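Local coordinates for anthranilate phosphoribosyltransferase (PDB 1V8G), which probably catalyses the magnesium-dependent transfer of the phosphoribosyl group of PRPP to anthranilate, the second step from chorismate to tryptophan, at residues A[75-80]-A[188-193]; A[125-130]-A[321-326]; A[211-216]-A[290-295]. One frame throughout, in Å; residues are numbered along the deposited sequence.

Contact 1 of 3, residues A[75-80]-A[188-193]; sequences DIVGTG and YVLGVF
Side chains of 75-80 meet both aromatic rings of 188-193 at an edge, where two neighbouring parallel strands of the mixed central sheet run side by side in the α/β domain. Val77 CG1 lies near the plane of the Tyr188 ring, 4.4 Å from Tyr188 CD2, and Thr79 OG1 near that of Phe193, 3.3 Å from Phe193 CD2; Arg170 adds a cation-pi contact to Phe193. Asp75 CB comes to 3.8 Å from Tyr188 CE2, the carboxylate plane 49° from the ring, while the Asp75 oxygens accept from His107 N and Asn181 ND2. Asp75, Val77, Tyr188 and Leu190 share one face of the sheet, Ile76 and Val189 the other. The chains come closest at the glycine pair, where Gly78 CA and Gly191 CA are 4.1 Å apart. Gly78 is predicted to bind PRPP and anthranilate, and Gly80 N is hydrogen-bonded to Asp221 OD2, a residue predicted to bind magnesium, consistent with a place beside the active site. Thr79 OG1 is set between the backbone N and the carbonyl carbon (chi1 60°), from where it donates to Gly80 O over 3.2 Å and weakly accepts from Phe193 N over 3.1 Å at 121°. A valine in place of Thr79 would probably leave Gly80 O and Phe193 N without the hydroxyl they share. Gly191 N donates to Val77 O at 2.8 Å, and the pairing runs past the strand end through Thr79 N to Gly191 O, 2.7 Å.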
loop_
_atom_site.group_PDB
_atom_site.type_symbol
_atom_site.label_atom_id
_atom_site.label_comp_id
_atom_site.label_asym_id
_atom_site.label_seq_id
_atom_site.Cartn_x
_atom_site.Cartn_y
_atom_site.Cartn_z
ATOM N N ASP A 75 -21.152 6.232 24.468
ATOM C CA ASP A 75 -21.336 6.046 23.037
ATOM C C ASP A 75 -21.398 4.536 22.810
ATOM O O ASP A 75 -20.601 3.788 23.371
ATOM C CB ASP A 75 -20.163 6.656 22.244
ATOM C CG ASP A 75 -20.395 6.628 20.720
ATOM O OD1 ASP A 75 -21.498 6.238 20.274
ATOM O OD2 ASP A 75 -19.478 7.005 19.959
ATOM N N ILE A 76 -22.377 4.091 22.031
ATOM C CA ILE A 76 -22.532 2.678 21.694
ATOM C C ILE A 76 -22.325 2.718 20.186
ATOM O O ILE A 76 -23.155 3.244 19.450
ATOM C CB ILE A 76 -23.939 2.166 22.069
ATOM C CG1 ILE A 76 -24.110 2.273 23.592
ATOM C CG2 ILE A 76 -24.113 0.707 21.632
ATOM C CD1 ILE A 76 -25.423 1.726 24.126
ATOM N N VAL A 77 -21.201 2.173 19.735
ATOM C CA VAL A 77 -20.839 2.260 18.326
ATOM C C VAL A 77 -20.017 1.058 17.886
ATOM O O VAL A 77 -19.477 0.323 18.714
ATOM C CB VAL A 77 -20.025 3.574 18.112
ATOM C CG1 VAL A 77 -18.750 3.514 18.952
ATOM C CG2 VAL A 77 -19.695 3.795 16.640
ATOM N N GLY A 78 -19.929 0.850 16.577
ATOM C CA GLY A 78 -19.168 -0.280 16.068
ATOM C C GLY A 78 -18.296 0.090 14.880
ATOM O O GLY A 78 -18.480 1.141 14.270
ATOM N N THR A 79 -17.343 -0.770 14.547
ATOM C CA THR A 79 -16.465 -0.498 13.417
ATOM C C THR A 79 -17.269 -0.611 12.134
ATOM O O THR A 79 -16.884 -0.072 11.099
ATOM C CB THR A 79 -15.319 -1.513 13.337
ATOM O OG1 THR A 79 -15.863 -2.826 13.182
ATOM C CG2 THR A 79 -14.475 -1.468 14.596
ATOM N N GLY A 80 -18.395 -1.316 12.216
ATOM C CA GLY A 80 -19.228 -1.526 11.047
ATOM C C GLY A 80 -18.590 -2.600 10.183
ATOM O O GLY A 80 -17.814 -3.426 10.678
ATOM N N TYR A 188 -17.630 3.463 26.681
ATOM C CA TYR A 188 -17.991 2.770 25.446
ATOM C C TYR A 188 -18.436 1.325 25.520
ATOM O O TYR A 188 -18.088 0.580 26.430
ATOM C CB TYR A 188 -16.802 2.771 24.457
ATOM C CG TYR A 188 -16.367 4.120 23.946
ATOM C CD1 TYR A 188 -15.630 4.989 24.751
ATOM C CD2 TYR A 188 -16.745 4.559 22.672
ATOM C CE1 TYR A 188 -15.289 6.268 24.305
ATOM C CE2 TYR A 188 -16.410 5.835 22.216
ATOM C CZ TYR A 188 -15.686 6.682 23.041
ATOM O OH TYR A 188 -15.387 7.953 22.621
ATOM N N VAL A 189 -19.201 0.960 24.499
ATOM C CA VAL A 189 -19.627 -0.403 24.230
ATOM C C VAL A 189 -19.262 -0.338 22.751
ATOM O O VAL A 189 -20.072 0.078 21.926
ATOM C CB VAL A 189 -21.140 -0.628 24.372
ATOM C CG1 VAL A 189 -21.467 -2.054 23.940
ATOM C CG2 VAL A 189 -21.575 -0.398 25.820
ATOM N N LEU A 190 -18.017 -0.697 22.436
ATOM C CA LEU A 190 -17.499 -0.626 21.066
ATOM C C LEU A 190 -17.420 -1.984 20.366
ATOM O O LEU A 190 -16.719 -2.890 20.814
ATOM C CB LEU A 190 -16.117 0.047 21.096
ATOM C CG LEU A 190 -15.471 0.581 19.817
ATOM C CD1 LEU A 190 -14.300 1.503 20.187
ATOM C CD2 LEU A 190 -14.997 -0.571 18.953
ATOM N N GLY A 191 -18.156 -2.124 19.267
ATOM C CA GLY A 191 -18.148 -3.385 18.539
ATOM C C GLY A 191 -17.149 -3.433 17.392
ATOM O O GLY A 191 -16.976 -2.454 16.664
ATOM N N VAL A 192 -16.488 -4.577 17.236
ATOM C CA VAL A 192 -15.510 -4.781 16.171
ATOM C C VAL A 192 -15.989 -5.904 15.239
ATOM O O VAL A 192 -16.709 -6.807 15.663
ATOM C CB VAL A 192 -14.134 -5.138 16.758
ATOM C CG1 VAL A 192 -13.616 -3.972 17.584
ATOM C CG2 VAL A 192 -14.243 -6.388 17.623
ATOM N N PHE A 193 -15.594 -5.846 13.969
ATOM C CA PHE A 193 -16.031 -6.853 13.002
ATOM C C PHE A 193 -15.421 -8.242 13.171
ATOM O O PHE A 193 -16.014 -9.232 12.751
ATOM C CB PHE A 193 -15.800 -6.341 11.574
ATOM C CG PHE A 193 -14.365 -6.022 11.260
ATOM C CD1 PHE A 193 -13.476 -7.030 10.905
ATOM C CD2 PHE A 193 -13.904 -4.710 11.322
ATOM C CE1 PHE A 193 -12.144 -6.737 10.615
ATOM C CE2 PHE A 193 -12.576 -4.400 11.036
ATOM C CZ PHE A 193 -11.691 -5.417 10.681
#

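Contact 2 of 3, residues A[125-130]-A[321-326]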
loop_
_atom_site.group_PDB
_atom_site.type_symbol
_atom_site.label_atom_id
_atom_site.label_comp_id
_atom_site.label_asym_id
_atom_site.label_seq_id
_atom_site.Cartn_x
_atom_site.Cartn_y
_atom_site.Cartn_z
ATOM N N LEU A 125 -36.975 9.114 11.596
ATOM C CA LEU A 125 -37.693 9.439 12.820
ATOM C C LEU A 125 -37.842 10.936 13.021
ATOM O O LEU A 125 -38.385 11.373 14.033
ATOM C CB LEU A 125 -36.991 8.816 14.030
ATOM C CG LEU A 125 -36.984 7.284 14.033
ATOM C CD1 LEU A 125 -36.103 6.760 15.155
ATOM C CD2 LEU A 125 -38.407 6.783 14.189
ATOM N N GLY A 126 -37.348 11.720 12.062
ATOM C CA GLY A 126 -37.484 13.165 12.148
ATOM C C GLY A 126 -36.296 13.976 12.623
ATOM O O GLY A 126 -36.377 15.205 12.712
ATOM N N VAL A 127 -35.189 13.324 12.947
ATOM C CA VAL A 127 -34.039 14.088 13.389
ATOM C C VAL A 127 -33.492 14.832 12.172
ATOM O O VAL A 127 -33.393 14.267 11.079
ATOM C CB VAL A 127 -32.932 13.182 13.981
ATOM C CG1 VAL A 127 -33.550 12.172 14.943
ATOM C CG2 VAL A 127 -32.170 12.482 12.869
ATOM N N ASP A 128 -33.179 16.109 12.354
ATOM C CA ASP A 128 -32.623 16.913 11.270
ATOM C C ASP A 128 -31.109 16.710 11.289
ATOM O O ASP A 128 -30.392 17.368 12.049
ATOM C CB ASP A 128 -32.959 18.395 11.476
ATOM C CG ASP A 128 -32.452 19.276 10.346
ATOM O OD1 ASP A 128 -32.645 20.503 10.424
ATOM O OD2 ASP A 128 -31.864 18.751 9.380
ATOM N N LEU A 129 -30.635 15.783 10.461
ATOM C CA LEU A 129 -29.214 15.471 10.377
ATOM C C LEU A 129 -28.339 16.695 10.119
ATOM O O LEU A 129 -27.137 16.675 10.397
ATOM C CB LEU A 129 -28.968 14.432 9.282
ATOM C CG LEU A 129 -29.593 13.051 9.497
ATOM C CD1 LEU A 129 -29.249 12.141 8.330
ATOM C CD2 LEU A 129 -29.079 12.453 10.800
ATOM N N GLU A 130 -28.940 17.761 9.600
ATOM C CA GLU A 130 -28.187 18.973 9.299
ATOM C C GLU A 130 -28.069 19.926 10.476
ATOM O O GLU A 130 -27.455 20.983 10.359
ATOM C CB GLU A 130 -28.812 19.706 8.107
ATOM C CG GLU A 130 -28.789 18.908 6.810
ATOM C CD GLU A 130 -27.442 18.252 6.553
ATOM O OE1 GLU A 130 -26.410 18.955 6.627
ATOM O OE2 GLU A 130 -27.414 17.031 6.274
ATOM N N GLU A 321 -38.584 11.984 20.969
ATOM C CA GLU A 321 -39.421 13.110 20.577
ATOM C C GLU A 321 -38.847 14.421 21.109
ATOM O O GLU A 321 -38.765 15.404 20.374
ATOM C CB GLU A 321 -40.852 12.914 21.076
ATOM C CG GLU A 321 -41.581 11.752 20.419
ATOM C CD GLU A 321 -43.037 11.681 20.832
ATOM O OE1 GLU A 321 -43.309 11.689 22.053
ATOM O OE2 GLU A 321 -43.910 11.616 19.937
ATOM N N ARG A 322 -38.443 14.441 22.378
ATOM C CA ARG A 322 -37.858 15.650 22.945
ATOM C C ARG A 322 -36.615 16.037 22.138
ATOM O O ARG A 322 -36.305 17.223 21.991
ATOM C CB ARG A 322 -37.449 15.444 24.411
ATOM C CG ARG A 322 -38.598 15.357 25.404
ATOM C CD ARG A 322 -38.219 15.960 26.762
ATOM N NE ARG A 322 -37.124 15.262 27.436
ATOM C CZ ARG A 322 -37.155 13.982 27.804
ATOM N NH1 ARG A 322 -38.230 13.242 27.564
ATOM N NH2 ARG A 322 -36.109 13.442 28.419
ATOM N N TYR A 323 -35.903 15.035 21.623
ATOM C CA TYR A 323 -34.691 15.287 20.841
ATOM C C TYR A 323 -35.011 15.914 19.485
ATOM O O TYR A 323 -34.441 16.937 19.111
ATOM C CB TYR A 323 -33.906 13.991 20.609
ATOM C CG TYR A 323 -32.565 14.227 19.944
ATOM C CD1 TYR A 323 -31.549 14.898 20.620
ATOM C CD2 TYR A 323 -32.316 13.797 18.636
ATOM C CE1 TYR A 323 -30.315 15.137 20.019
ATOM C CE2 TYR A 323 -31.073 14.035 18.019
ATOM C CZ TYR A 323 -30.085 14.704 18.723
ATOM O OH TYR A 323 -28.860 14.946 18.154
ATOM N N VAL A 324 -35.911 15.276 18.747
ATOM C CA VAL A 324 -36.314 15.761 17.438
ATOM C C VAL A 324 -36.750 17.223 17.512
ATOM O O VAL A 324 -36.154 18.095 16.873
ATOM C CB VAL A 324 -37.478 14.922 16.888
ATOM C CG1 VAL A 324 -37.981 15.517 15.585
ATOM C CG2 VAL A 324 -37.028 13.481 16.695
ATOM N N ALA A 325 -37.787 17.487 18.299
ATOM C CA ALA A 325 -38.302 18.840 18.453
ATOM C C ALA A 325 -37.203 19.820 18.846
ATOM O O ALA A 325 -37.140 20.933 18.322
ATOM C CB ALA A 325 -39.412 18.862 19.496
ATOM N N PHE A 326 -36.338 19.409 19.768
ATOM C CA PHE A 326 -35.259 20.277 20.222
ATOM C C PHE A 326 -34.400 20.757 19.054
ATOM O O PHE A 326 -33.942 21.902 19.044
ATOM C CB PHE A 326 -34.376 19.550 21.234
ATOM C CG PHE A 326 -33.396 20.444 21.934
ATOM C CD1 PHE A 326 -33.758 21.120 23.096
ATOM C CD2 PHE A 326 -32.113 20.625 21.428
ATOM C CE1 PHE A 326 -32.856 21.966 23.749
ATOM C CE2 PHE A 326 -31.204 21.467 22.068
ATOM C CZ PHE A 326 -31.578 22.140 23.234
HETATM O O HOH W 1 -34.952 17.174 14.643
#
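A Schellman motif at Gly126 ends helix 118-124, and the loop that leaves it packs against the C-terminal helix 315-328 through Val324. Both methyls of that valine touch the loop: CG1, anti to the backbone N (chi1 174°), lies 3.3 Å from Gly126 O, while CG2 reaches 3.7 Å from Leu125 O. Gly126 has phi 101°, and a side chain there would run into Val324 CG1 as well as into the preceding carbonyl. Val127 crosses Val324 at about a right angle, its CG1 4.1 Å from Val324 CG2. The same CG1 methyl also sits at the edge of the Tyr323 ring, near its plane, 4.2 Å from Tyr323 CD2. The ring has further partners in the fold: its OH is hydrogen-bonded to Phe147 N, and it forms an edge-to-face pair with Phe145. Thus apolar contacts join the loop to the helix, and the polar main-chain atoms beside them are linked by solvent. One water donates to Gly126 O and to the helix carbonyl Val324 O, the latter at 2.7 Å, and accepts from Asp128 N at 3.1 Å.

Contact 3 of 3, residues A[211-216]-A[290-295]; sequences RGLVVH and GFYAAG
Ala293, Arg211 and Leu213 carry most of this packing of the last turn of helix 278-294 against segment 211-213, which leads into strand 213-217 in the α/β domain. Ala293, the most covered of the three, sets its CB 3.7 Å from Gly212 CA. The close fit is favoured by the absence of a side chain at Gly212, where the chain turns a corner into the strand: a CB there would press on the Ala293 methyl and, at a phi of 130°, would also be jammed against the carbonyl oxygen of Arg211.

Arg211 reaches across the helix end, which closes in a Schellman motif at Gly295. Its chi1 of 62° places CG between the backbone N and the carbonyl carbon, and a bend at chi3 then turns the guanidinium over the Ala294-Gly295 peptide. The carbonyl carbon of Ala294 lies over the centre of that group, 4.1 Å above its plane, and Gly295 N lies over the same face, nearer the rim. Arg211 NE comes to 2.9 Å from Ala293 O, but at an angle too poor for a hydrogen bond. The positive charge nonetheless sits among the carbonyls of a helix C-terminus, a setting likely to be electrostatically favourable.

Leu213 meets Tyr292 at about a right angle, with CD2 in the plane of the ring at its edge, 3.8 Å from Tyr292 CE1. The other neighbours of the leucine include Val230 and Leu300. The tyrosine hydroxyl is bonded to Glu232, on strand 228-232, which ties the helix to the next strand of the sheet. A water lies over the centre of the Tyr292 ring, 4.2 Å above it. In the guanidinium plane at its edge, this water joins the two segments, accepting from Arg211 NH2 at 2.8 Å and hydrogen-bonded to Tyr292 O at 2.6 Å.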
loop_
_atom_site.group_PDB
_atom_site.type_symbol
_atom_site.label_atom_id
_atom_site.label_comp_id
_atom_site.label_asym_id
_atom_site.label_seq_id
_atom_site.Cartn_x
_atom_site.Cartn_y
_atom_site.Cartn_z
ATOM N N ARG A 211 -13.132 4.265 28.990
ATOM C CA ARG A 211 -13.462 3.087 29.790
ATOM C C ARG A 211 -14.603 2.351 29.097
ATOM O O ARG A 211 -15.284 2.927 28.245
ATOM C CB ARG A 211 -13.925 3.525 31.184
ATOM C CG ARG A 211 -15.196 4.390 31.145
ATOM C CD ARG A 211 -15.667 4.860 32.532
ATOM N NE ARG A 211 -16.195 3.764 33.347
ATOM C CZ ARG A 211 -16.660 3.902 34.587
ATOM N NH1 ARG A 211 -16.671 5.096 35.172
ATOM N NH2 ARG A 211 -17.104 2.843 35.252
ATOM N N GLY A 212 -14.818 1.088 29.447
ATOM C CA GLY A 212 -15.929 0.380 28.837
ATOM C C GLY A 212 -15.614 -0.977 28.258
ATOM O O GLY A 212 -14.622 -1.600 28.625
ATOM N N LEU A 213 -16.472 -1.447 27.357
ATOM C CA LEU A 213 -16.261 -2.750 26.756
ATOM C C LEU A 213 -16.131 -2.688 25.247
ATOM O O LEU A 213 -16.720 -1.825 24.584
ATOM C CB LEU A 213 -17.419 -3.704 27.072
ATOM C CG LEU A 213 -18.254 -3.594 28.349
ATOM C CD1 LEU A 213 -19.072 -4.873 28.469
ATOM C CD2 LEU A 213 -17.388 -3.395 29.578
ATOM N N VAL A 214 -15.354 -3.628 24.718
ATOM C CA VAL A 214 -15.177 -3.772 23.283
ATOM C C VAL A 214 -15.814 -5.134 23.084
ATOM O O VAL A 214 -15.467 -6.094 23.770
ATOM C CB VAL A 214 -13.706 -3.809 22.890
ATOM C CG1 VAL A 214 -13.588 -4.072 21.397
ATOM C CG2 VAL A 214 -13.045 -2.485 23.260
ATOM N N VAL A 215 -16.743 -5.227 22.146
ATOM C CA VAL A 215 -17.470 -6.474 21.963
ATOM C C VAL A 215 -17.511 -7.032 20.560
ATOM O O VAL A 215 -17.265 -6.323 19.589
ATOM C CB VAL A 215 -18.931 -6.290 22.427
ATOM C CG1 VAL A 215 -18.959 -5.798 23.869
ATOM C CG2 VAL A 215 -19.627 -5.276 21.531
ATOM N N HIS A 216 -17.829 -8.321 20.480
ATOM C CA HIS A 216 -17.976 -9.031 19.213
ATOM C C HIS A 216 -18.976 -10.168 19.400
ATOM O O HIS A 216 -18.798 -11.028 20.270
ATOM C CB HIS A 216 -16.656 -9.618 18.732
ATOM C CG HIS A 216 -16.781 -10.344 17.430
ATOM N ND1 HIS A 216 -17.085 -9.701 16.249
ATOM C CD2 HIS A 216 -16.705 -11.662 17.130
ATOM C CE1 HIS A 216 -17.192 -10.591 15.279
ATOM N NE2 HIS A 216 -16.965 -11.788 15.787
ATOM N N GLY A 290 -24.122 -0.693 28.248
ATOM C CA GLY A 290 -23.851 0.731 28.281
ATOM C C GLY A 290 -23.929 1.294 29.689
ATOM O O GLY A 290 -23.050 2.053 30.107
ATOM N N PHE A 291 -24.986 0.939 30.420
ATOM C CA PHE A 291 -25.138 1.405 31.798
ATOM C C PHE A 291 -23.919 0.964 32.595
ATOM O O PHE A 291 -23.362 1.732 33.383
ATOM C CB PHE A 291 -26.396 0.807 32.440
ATOM C CG PHE A 291 -27.671 1.471 32.013
ATOM C CD1 PHE A 291 -28.756 0.708 31.592
ATOM C CD2 PHE A 291 -27.799 2.859 32.061
ATOM C CE1 PHE A 291 -29.957 1.314 31.227
ATOM C CE2 PHE A 291 -28.997 3.479 31.697
ATOM C CZ PHE A 291 -30.081 2.704 31.278
ATOM N N TYR A 292 -23.500 -0.274 32.375
ATOM C CA TYR A 292 -22.350 -0.812 33.074
ATOM C C TYR A 292 -21.030 -0.117 32.707
ATOM O O TYR A 292 -20.207 0.156 33.583
ATOM C CB TYR A 292 -22.220 -2.309 32.813
ATOM C CG TYR A 292 -20.964 -2.875 33.410
ATOM C CD1 TYR A 292 -19.890 -3.254 32.606
ATOM C CD2 TYR A 292 -20.817 -2.960 34.791
ATOM C CE1 TYR A 292 -18.700 -3.701 33.169
ATOM C CE2 TYR A 292 -19.638 -3.399 35.359
ATOM C CZ TYR A 292 -18.584 -3.766 34.549
ATOM O OH TYR A 292 -17.411 -4.181 35.132
ATOM N N ALA A 293 -20.829 0.157 31.419
ATOM C CA ALA A 293 -19.600 0.810 30.961
ATOM C C ALA A 293 -19.512 2.241 31.483
ATOM O O ALA A 293 -18.424 2.739 31.770
ATOM C CB ALA A 293 -19.537 0.803 29.417
ATOM N N ALA A 294 -20.664 2.891 31.605
ATOM C CA ALA A 294 -20.743 4.261 32.080
ATOM C C ALA A 294 -20.688 4.365 33.601
ATOM O O ALA A 294 -20.582 5.464 34.143
ATOM C CB ALA A 294 -22.012 4.907 31.567
ATOM N N GLY A 295 -20.760 3.226 34.281
ATOM C CA GLY A 295 -20.716 3.222 35.735
ATOM C C GLY A 295 -22.066 3.461 36.397
ATOM O O GLY A 295 -22.139 3.666 37.603
HETATM O O HOH W 2 -17.622 0.399 34.016
#

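Overall arrangement
Contacts 1 and 3 adjoin in the same sheet, their centres about 10 Å apart: strands 187-191 and 213-217 are neighbours, and Leu190 N and O probably bond to Leu213 O and Val215 N. Tyr188 O also touches Ala293 CB, so helix 278-294 packs on that strand pair. Contact 2 lies apart, its centre about 23 Å from contact 1 and 26 Å from contact 3. Along the chain contact 1 closes before contact 3 opens; contact 2 encloses contact 3, and its segments alternate with those of contact 1. Contact 1 pairs central strands beside the predicted substrate site, contact 3 packs a helix on their neighbour, and contact 2 joins the C-terminal helix to a peripheral loop.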